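Local atomic coordinates of cephalosporin hydroxylase CMCI (Streptomyces clavuligerus, PDB entry 2BM8), a protein that probably takes part in the methoxylation of cephalosporins during cephamycin biosynthesis and has the fold of an S-adenosylmethionine-dependent methyltransferase. Residues B[85-90]-B[97-102]; B[71-76]-B[222-227]. The protein carries 3 engineered substitutions. All coordinates share one frame; numbering follows the deposited sequence.

Interaction 1: residues B[85-90]-B[97-102]; sequences IVELGV and AWFRDL
Ile85 and Phe99 show how a central strand and the helix that follows it can be joined by one aromatic ring. The apolar part of the contact is a CH-pi interaction: Ile85 CG2 sits over one face of the Phe99 ring, 4.1 Å from the centroid and only 13° off the ring normal. The other branch reaches the same ring beside it, Ile85 CD1 lying 3.8 Å from Phe99 CD2. Two torsions of Ile85 give this two-point grip: the first (chi1 -67°) puts CG2 anti to the backbone N, and the extended second carries CD1 on to the ring. On the opposite face of Phe99, toward its rim, lies Trp98 CE3, so the ring is sandwiched between strand and indole.

The polar neighbour takes the edge. Glu87, its chain bent at chi2, brings OE2 to 4.0 Å from Phe99 CE1, near the ring plane, with carboxylate and ring turned 55° apart. This is contact rather than a bond; the buried carboxylate finds its mates in Lys65, salt-bridged to OE2, and Asn160, hydrogen-bonded to OE1.

Charge is also paired along the helix itself: Arg100 NE binds Asp101 OD1 at 3.0 Å, with the oxygen in the guanidinium plane. Asp128 and Arg59 extend this pair into a small ionic network.

Strand 84-88 is the first strand of the methyltransferase-type Rossmann fold, and the glycine-containing turn at its end probably corresponds to the glycine-rich loop that binds the cofactor in related methyltransferases. Helix 94-106 continues the beta-alpha-beta unit to strand 111-116, while Ile158 of strand 155-159 packs on Phe99 and Leu77 of helix 67-80 on Ile85.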
ATOM      1  N   ILE B  85     -35.592 -14.864  10.992  1.00 14.46           N
ATOM      2  CA  ILE B  85     -34.321 -14.202  11.227  1.00 14.64           C
ATOM      3  C   ILE B  85     -34.356 -13.473  12.565  1.00 14.94           C
ATOM      4  O   ILE B  85     -35.229 -12.651  12.792  1.00 15.14           O
ATOM      5  CB  ILE B  85     -34.026 -13.232  10.092  1.00 14.57           C
ATOM      6  CG1 ILE B  85     -33.781 -14.021   8.800  1.00 13.72           C
ATOM      7  CG2 ILE B  85     -32.817 -12.363  10.430  1.00 14.28           C
ATOM      8  CD1 ILE B  85     -33.821 -13.169   7.572  1.00 13.95           C
ATOM      9  N   VAL B  86     -33.402 -13.799  13.436  1.00 15.43           N
ATOM     10  CA  VAL B  86     -33.264 -13.208  14.760  1.00 15.87           C
ATOM     11  C   VAL B  86     -32.042 -12.285  14.847  1.00 16.24           C
ATOM     12  O   VAL B  86     -30.935 -12.694  14.516  1.00 15.56           O
ATOM     13  CB  VAL B  86     -33.064 -14.298  15.814  1.00 16.10           C
ATOM     14  CG1 VAL B  86     -32.937 -13.683  17.199  1.00 16.62           C
ATOM     15  CG2 VAL B  86     -34.209 -15.318  15.786  1.00 16.71           C
ATOM     16  N   GLU B  87     -32.253 -11.049  15.304  1.00 16.76           N
ATOM     17  CA  GLU B  87     -31.170 -10.105  15.591  1.00 17.39           C
ATOM     18  C   GLU B  87     -31.071  -9.909  17.086  1.00 17.34           C
ATOM     19  O   GLU B  87     -31.997  -9.397  17.679  1.00 17.18           O
ATOM     20  CB  GLU B  87     -31.464  -8.735  14.970  1.00 17.57           C
ATOM     21  CG  GLU B  87     -30.869  -8.535  13.592  1.00 20.07           C
ATOM     22  CD  GLU B  87     -29.379  -8.260  13.627  1.00 22.08           C
ATOM     23  OE1 GLU B  87     -28.749  -8.518  14.678  1.00 21.90           O
ATOM     24  OE2 GLU B  87     -28.849  -7.771  12.603  1.00 23.13           O
ATOM     25  N   LEU B  88     -29.960 -10.318  17.683  1.00 17.62           N
ATOM     26  CA  LEU B  88     -29.603  -9.965  19.064  1.00 17.91           C
ATOM     27  C   LEU B  88     -28.789  -8.674  18.966  1.00 18.07           C
ATOM     28  O   LEU B  88     -27.719  -8.677  18.365  1.00 17.94           O
ATOM     29  CB  LEU B  88     -28.742 -11.075  19.684  1.00 18.01           C
ATOM     30  CG  LEU B  88     -28.796 -11.452  21.169  1.00 18.64           C
ATOM     31  CD1 LEU B  88     -27.477 -12.074  21.557  1.00 17.68           C
ATOM     32  CD2 LEU B  88     -29.150 -10.296  22.130  1.00 19.74           C
ATOM     33  N   GLY B  89     -29.295  -7.582  19.541  1.00 18.15           N
ATOM     34  CA  GLY B  89     -28.753  -6.250  19.317  1.00 18.19           C
ATOM     35  C   GLY B  89     -29.507  -5.536  18.203  1.00 18.29           C
ATOM     36  O   GLY B  89     -29.325  -5.864  17.040  1.00 18.73           O
ATOM     37  N   VAL B  90     -30.335  -4.548  18.551  1.00 18.20           N
ATOM     38  CA  VAL B  90     -31.238  -3.913  17.593  1.00 17.84           C
ATOM     39  C   VAL B  90     -30.827  -2.493  17.181  1.00 17.87           C
ATOM     40  O   VAL B  90     -30.833  -2.176  15.974  1.00 18.16           O
ATOM     41  CB  VAL B  90     -32.673  -3.877  18.151  1.00 17.84           C
ATOM     42  CG1 VAL B  90     -33.602  -3.064  17.256  1.00 17.53           C
ATOM     43  CG2 VAL B  90     -33.205  -5.276  18.319  1.00 17.15           C
ATOM     44  N   ALA B  97     -35.916  -3.980   9.404  1.00 14.10           N
ATOM     45  CA  ALA B  97     -36.777  -3.609   8.297  1.00 13.76           C
ATOM     46  C   ALA B  97     -36.196  -4.066   6.970  1.00 13.91           C
ATOM     47  O   ALA B  97     -36.939  -4.453   6.072  1.00 13.80           O
ATOM     48  CB  ALA B  97     -36.996  -2.115   8.270  1.00 14.09           C
ATOM     49  N   TRP B  98     -34.869  -4.024   6.854  1.00 14.12           N
ATOM     50  CA  TRP B  98     -34.179  -4.449   5.645  1.00 14.11           C
ATOM     51  C   TRP B  98     -34.392  -5.944   5.428  1.00 13.66           C
ATOM     52  O   TRP B  98     -34.802  -6.353   4.350  1.00 14.19           O
ATOM     53  CB  TRP B  98     -32.682  -4.111   5.718  1.00 14.75           C
ATOM     54  CG  TRP B  98     -31.928  -4.492   4.482  1.00 15.47           C
ATOM     55  CD1 TRP B  98     -31.951  -3.854   3.293  1.00 17.74           C
ATOM     56  CD2 TRP B  98     -31.075  -5.615   4.315  1.00 16.75           C
ATOM     57  NE1 TRP B  98     -31.145  -4.496   2.385  1.00 18.47           N
ATOM     58  CE2 TRP B  98     -30.599  -5.591   2.993  1.00 17.89           C
ATOM     59  CE3 TRP B  98     -30.648  -6.640   5.156  1.00 19.47           C
ATOM     60  CZ2 TRP B  98     -29.738  -6.547   2.492  1.00 18.20           C
ATOM     61  CZ3 TRP B  98     -29.781  -7.585   4.663  1.00 19.24           C
ATOM     62  CH2 TRP B  98     -29.344  -7.538   3.339  1.00 19.69           C
ATOM     63  N   PHE B  99     -34.147  -6.744   6.454  1.00 13.01           N
ATOM     64  CA  PHE B  99     -34.351  -8.191   6.366  1.00 12.93           C
ATOM     65  C   PHE B  99     -35.792  -8.532   6.001  1.00 13.13           C
ATOM     66  O   PHE B  99     -36.032  -9.425   5.193  1.00 12.71           O
ATOM     67  CB  PHE B  99     -34.013  -8.886   7.690  1.00 12.58           C
ATOM     68  CG  PHE B  99     -32.562  -9.198   7.865  1.00 11.93           C
ATOM     69  CD1 PHE B  99     -31.880  -8.767   8.995  1.00 10.79           C
ATOM     70  CD2 PHE B  99     -31.876  -9.945   6.923  1.00 11.93           C
ATOM     71  CE1 PHE B  99     -30.543  -9.060   9.169  1.00 10.43           C
ATOM     72  CE2 PHE B  99     -30.535 -10.247   7.097  1.00 10.88           C
ATOM     73  CZ  PHE B  99     -29.872  -9.796   8.223  1.00 11.09           C
ATOM     74  N   ARG B 100     -36.734  -7.826   6.625  1.00 13.43           N
ATOM     75  CA  ARG B 100     -38.156  -7.980   6.348  1.00 13.91           C
ATOM     76  C   ARG B 100     -38.474  -7.623   4.904  1.00 14.30           C
ATOM     77  O   ARG B 100     -39.080  -8.397   4.189  1.00 14.21           O
ATOM     78  CB  ARG B 100     -38.986  -7.098   7.285  1.00 13.58           C
ATOM     79  CG  ARG B 100     -40.473  -7.405   7.251  1.00 13.55           C
ATOM     80  CD  ARG B 100     -41.288  -6.586   6.222  1.00 15.09           C
ATOM     81  NE  ARG B 100     -40.925  -5.166   6.216  1.00 15.74           N
ATOM     82  CZ  ARG B 100     -41.273  -4.296   7.162  1.00 16.21           C
ATOM     83  NH1 ARG B 100     -41.995  -4.676   8.204  1.00 16.71           N
ATOM     84  NH2 ARG B 100     -40.890  -3.039   7.079  1.00 16.70           N
ATOM     85  N   ASP B 101     -38.068  -6.436   4.482  1.00 15.21           N
ATOM     86  CA  ASP B 101     -38.294  -5.999   3.105  1.00 15.58           C
ATOM     87  C   ASP B 101     -37.746  -7.016   2.118  1.00 16.18           C
ATOM     88  O   ASP B 101     -38.434  -7.408   1.195  1.00 16.18           O
ATOM     89  CB  ASP B 101     -37.616  -4.663   2.846  1.00 15.38           C
ATOM     90  CG  ASP B 101     -38.336  -3.512   3.481  1.00 14.96           C
ATOM     91  OD1 ASP B 101     -39.418  -3.681   4.059  1.00 12.99           O
ATOM     92  OD2 ASP B 101     -37.869  -2.377   3.450  1.00 16.57           O
ATOM     93  N   LEU B 102     -36.517  -7.455   2.354  1.00 16.58           N
ATOM     94  CA  LEU B 102     -35.793  -8.286   1.407  1.00 17.14           C
ATOM     95  C   LEU B 102     -36.406  -9.669   1.287  1.00 17.30           C
ATOM     96  O   LEU B 102     -36.443 -10.248   0.210  1.00 17.83           O
ATOM     97  CB  LEU B 102     -34.334  -8.405   1.848  1.00 17.44           C
ATOM     98  CG  LEU B 102     -33.307  -8.775   0.793  1.00 18.49           C
ATOM     99  CD1 LEU B 102     -33.575  -8.093  -0.535  1.00 19.68           C
ATOM    100  CD2 LEU B 102     -31.940  -8.404   1.301  1.00 19.41           C
TER

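Interaction 2: residues B[71-76]-B[222-227]; sequences AVYHDM and SQLDRG
Three torsions bring Leu224 against Val72 and Tyr73. Leu224 places CG anti to its carbonyl carbon (chi1 -61°) and runs on extended to CD1 (chi2 172°), while Val72 holds CG1 anti to the backbone N (chi1 166°). The two residues therefore meet tip to tip, with Leu224 CD1 3.4 Å from Val72 CG1, a tight methyl-to-methyl approach. The second branch, Leu224 CD2, turns to the phenol end of Tyr73 and comes within 3.5 Å of Tyr73 OH, oblique to the ring. One forked side chain thus serves two successive residues of a helix. The hydroxyl that Leu224 CD2 crowds is buried but not wasted, for Tyr73 OH is hydrogen-bonded to Glu186. An alanine here, lacking both methyls, would probably open a gap beside Val72 and leave the Tyr73 phenol without this aliphatic neighbour, relying more on its bond to Glu186.

What presents Leu224 is a type II beta turn running from it to Gly227, closed by the bond from Gly227 N to Leu224 O at 2.9 Å. On the turn's corners Arg226 grips Asp225 side-on with NE and NH2, one nitrogen to each oxygen, from above the carboxylate plane. Arg226 O accepts a hydrogen bond from Trp41 NE1 of the second subunit.

The loop leads from strand 211-214 into strand 228-231, the antiparallel end of the sheet, and so lays Leu224 between helix 67-80 and Ile184 of strand 182-185.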
ATOM      1  N   ALA B  71     -24.818  -7.668   0.624  1.00 13.82           N
ATOM      2  CA  ALA B  71     -24.651  -8.600  -0.507  1.00 14.47           C
ATOM      3  C   ALA B  71     -24.547 -10.073  -0.078  1.00 14.76           C
ATOM      4  O   ALA B  71     -25.152 -10.947  -0.685  1.00 15.01           O
ATOM      5  CB  ALA B  71     -23.419  -8.233  -1.332  1.00 14.05           C
ATOM      6  N   VAL B  72     -23.764 -10.334   0.960  1.00 15.14           N
ATOM      7  CA  VAL B  72     -23.638 -11.671   1.511  1.00 15.43           C
ATOM      8  C   VAL B  72     -24.992 -12.168   2.051  1.00 15.12           C
ATOM      9  O   VAL B  72     -25.441 -13.244   1.671  1.00 14.70           O
ATOM     10  CB  VAL B  72     -22.556 -11.715   2.613  1.00 15.64           C
ATOM     11  CG1 VAL B  72     -22.654 -13.005   3.415  1.00 16.17           C
ATOM     12  CG2 VAL B  72     -21.177 -11.545   2.004  1.00 15.46           C
ATOM     13  N   TYR B  73     -25.641 -11.375   2.903  1.00 14.86           N
ATOM     14  CA  TYR B  73     -26.961 -11.748   3.438  1.00 15.06           C
ATOM     15  C   TYR B  73     -28.011 -11.928   2.340  1.00 14.79           C
ATOM     16  O   TYR B  73     -28.947 -12.678   2.498  1.00 14.87           O
ATOM     17  CB  TYR B  73     -27.482 -10.726   4.458  1.00 14.74           C
ATOM     18  CG  TYR B  73     -26.909 -10.890   5.852  1.00 14.99           C
ATOM     19  CD1 TYR B  73     -26.158  -9.886   6.429  1.00 15.38           C
ATOM     20  CD2 TYR B  73     -27.137 -12.044   6.598  1.00 16.17           C
ATOM     21  CE1 TYR B  73     -25.622 -10.022   7.695  1.00 16.76           C
ATOM     22  CE2 TYR B  73     -26.609 -12.197   7.881  1.00 16.18           C
ATOM     23  CZ  TYR B  73     -25.843 -11.180   8.425  1.00 16.70           C
ATOM     24  OH  TYR B  73     -25.306 -11.284   9.695  1.00 13.97           O
ATOM     25  N   HIS B  74     -27.868 -11.226   1.233  1.00 14.81           N
ATOM     26  CA  HIS B  74     -28.824 -11.379   0.160  1.00 14.79           C
ATOM     27  C   HIS B  74     -28.695 -12.774  -0.429  1.00 14.68           C
ATOM     28  O   HIS B  74     -29.702 -13.463  -0.595  1.00 14.16           O
ATOM     29  CB  HIS B  74     -28.622 -10.331  -0.920  1.00 14.98           C
ATOM     30  CG  HIS B  74     -29.453 -10.577  -2.130  1.00 15.40           C
ATOM     31  ND1 HIS B  74     -29.067 -11.449  -3.121  1.00 15.17           N
ATOM     32  CD2 HIS B  74     -30.670 -10.107  -2.488  1.00 16.18           C
ATOM     33  CE1 HIS B  74     -30.000 -11.485  -4.054  1.00 16.78           C
ATOM     34  NE2 HIS B  74     -30.988 -10.686  -3.690  1.00 15.94           N
ATOM     35  N   ASP B  75     -27.452 -13.181  -0.726  1.00 14.39           N
ATOM     36  CA  ASP B  75     -27.163 -14.525  -1.244  1.00 13.98           C
ATOM     37  C   ASP B  75     -27.611 -15.605  -0.264  1.00 12.98           C
ATOM     38  O   ASP B  75     -28.193 -16.591  -0.659  1.00 12.79           O
ATOM     39  CB  ASP B  75     -25.663 -14.706  -1.547  1.00 14.50           C
ATOM     40  CG  ASP B  75     -25.155 -13.784  -2.673  1.00 16.62           C
ATOM     41  OD1 ASP B  75     -25.994 -13.320  -3.481  1.00 18.21           O
ATOM     42  OD2 ASP B  75     -23.936 -13.460  -2.809  1.00 17.40           O
ATOM     43  N   MET B  76     -27.355 -15.393   1.019  1.00 12.65           N
ATOM     44  CA  MET B  76     -27.723 -16.344   2.054  1.00 12.45           C
ATOM     45  C   MET B  76     -29.235 -16.497   2.134  1.00 11.76           C
ATOM     46  O   MET B  76     -29.745 -17.594   2.161  1.00 11.64           O
ATOM     47  CB  MET B  76     -27.171 -15.881   3.395  1.00 12.76           C
ATOM     48  CG  MET B  76     -27.391 -16.867   4.533  1.00 13.94           C
ATOM     49  SD  MET B  76     -26.765 -16.208   6.076  1.00 16.04           S
ATOM     50  CE  MET B  76     -24.996 -16.094   5.708  1.00 14.85           C
ATOM     51  N   SER B 222     -15.840  -7.740   5.499  1.00 13.27           N
ATOM     52  CA  SER B 222     -15.094  -7.399   6.706  1.00 13.53           C
ATOM     53  C   SER B 222     -15.949  -7.481   7.988  1.00 14.14           C
ATOM     54  O   SER B 222     -15.426  -7.799   9.047  1.00 14.46           O
ATOM     55  CB  SER B 222     -14.420  -6.030   6.568  1.00 13.67           C
ATOM     56  OG  SER B 222     -15.327  -4.959   6.761  1.00 14.90           O
ATOM     57  N   GLN B 223     -17.263  -7.261   7.901  1.00 14.35           N
ATOM     58  CA  GLN B 223     -18.112  -7.373   9.094  1.00 14.72           C
ATOM     59  C   GLN B 223     -18.417  -8.827   9.476  1.00 15.30           C
ATOM     60  O   GLN B 223     -18.550  -9.138  10.653  1.00 15.68           O
ATOM     61  CB  GLN B 223     -19.426  -6.587   8.936  1.00 14.93           C
ATOM     62  CG  GLN B 223     -19.282  -5.052   9.089  1.00 12.86           C
ATOM     63  CD  GLN B 223     -20.553  -4.314   8.685  1.00 13.81           C
ATOM     64  OE1 GLN B 223     -21.190  -4.676   7.676  1.00 11.80           O
ATOM     65  NE2 GLN B 223     -20.929  -3.270   9.458  1.00  8.21           N
ATOM     66  N   LEU B 224     -18.538  -9.711   8.498  1.00 15.20           N
ATOM     67  CA  LEU B 224     -18.840 -11.105   8.772  1.00 15.56           C
ATOM     68  C   LEU B 224     -17.600 -11.996   8.832  1.00 15.63           C
ATOM     69  O   LEU B 224     -17.713 -13.173   9.109  1.00 15.59           O
ATOM     70  CB  LEU B 224     -19.762 -11.637   7.692  1.00 16.03           C
ATOM     71  CG  LEU B 224     -21.096 -10.937   7.569  1.00 16.69           C
ATOM     72  CD1 LEU B 224     -21.803 -11.439   6.331  1.00 17.18           C
ATOM     73  CD2 LEU B 224     -21.914 -11.172   8.826  1.00 17.65           C
ATOM     74  N   ASP B 225     -16.438 -11.415   8.547  1.00 16.10           N
ATOM     75  CA  ASP B 225     -15.136 -12.076   8.546  1.00 16.06           C
ATOM     76  C   ASP B 225     -15.050 -13.175   9.577  1.00 15.79           C
ATOM     77  O   ASP B 225     -15.161 -12.909  10.776  1.00 15.76           O
ATOM     78  CB  ASP B 225     -14.054 -11.025   8.871  1.00 16.65           C
ATOM     79  CG  ASP B 225     -12.644 -11.501   8.576  1.00 17.10           C
ATOM     80  OD1 ASP B 225     -12.414 -12.663   8.215  1.00 18.72           O
ATOM     81  OD2 ASP B 225     -11.671 -10.749   8.686  1.00 20.88           O
ATOM     82  N   ARG B 226     -14.856 -14.405   9.100  1.00 15.39           N
ATOM     83  CA  ARG B 226     -14.588 -15.572   9.945  1.00 15.04           C
ATOM     84  C   ARG B 226     -15.620 -15.806  11.067  1.00 14.56           C
ATOM     85  O   ARG B 226     -15.279 -16.403  12.088  1.00 14.14           O
ATOM     86  CB  ARG B 226     -13.180 -15.461  10.545  1.00 15.03           C
ATOM     87  CG  ARG B 226     -12.032 -15.577   9.546  1.00 15.32           C
ATOM     88  CD  ARG B 226     -10.669 -15.184  10.134  1.00 15.71           C
ATOM     89  NE  ARG B 226     -10.530 -13.727  10.229  1.00 16.41           N
ATOM     90  CZ  ARG B 226      -9.589 -13.087  10.919  1.00 16.68           C
ATOM     91  NH1 ARG B 226      -8.674 -13.742  11.613  1.00 17.87           N
ATOM     92  NH2 ARG B 226      -9.574 -11.762  10.925  1.00 17.99           N
ATOM     93  N   GLY B 227     -16.867 -15.370  10.859  1.00 14.26           N
ATOM     94  CA  GLY B 227     -17.901 -15.402  11.893  1.00 14.26           C
ATOM     95  C   GLY B 227     -19.222 -16.040  11.488  1.00 14.48           C
ATOM     96  O   GLY B 227     -20.186 -16.004  12.255  1.00 14.06           O
TER

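In the fold
Both contacts are buried and apolar at heart, yet they serve different scales of the fold. Interaction 1 closes a local beta-alpha unit around the central strand 84-88, where an isoleucine methyl takes the face of a ring and a buried carboxylate its edge. Interaction 2 joins residues far apart in sequence, fastening the helix before that strand to the loop between the two antiparallel strands 211-214 and 228-231 by the two methyls of a leucine set against a valine and a tyrosine, with its charged pair out on the turn. Helix 67-80 bridges them: the Tyr73 ring meets Phe99 edge-to-face, and Trp98 CH2 packs 3.9 Å from Tyr73 CB. Each contact also has residues touching the second subunit.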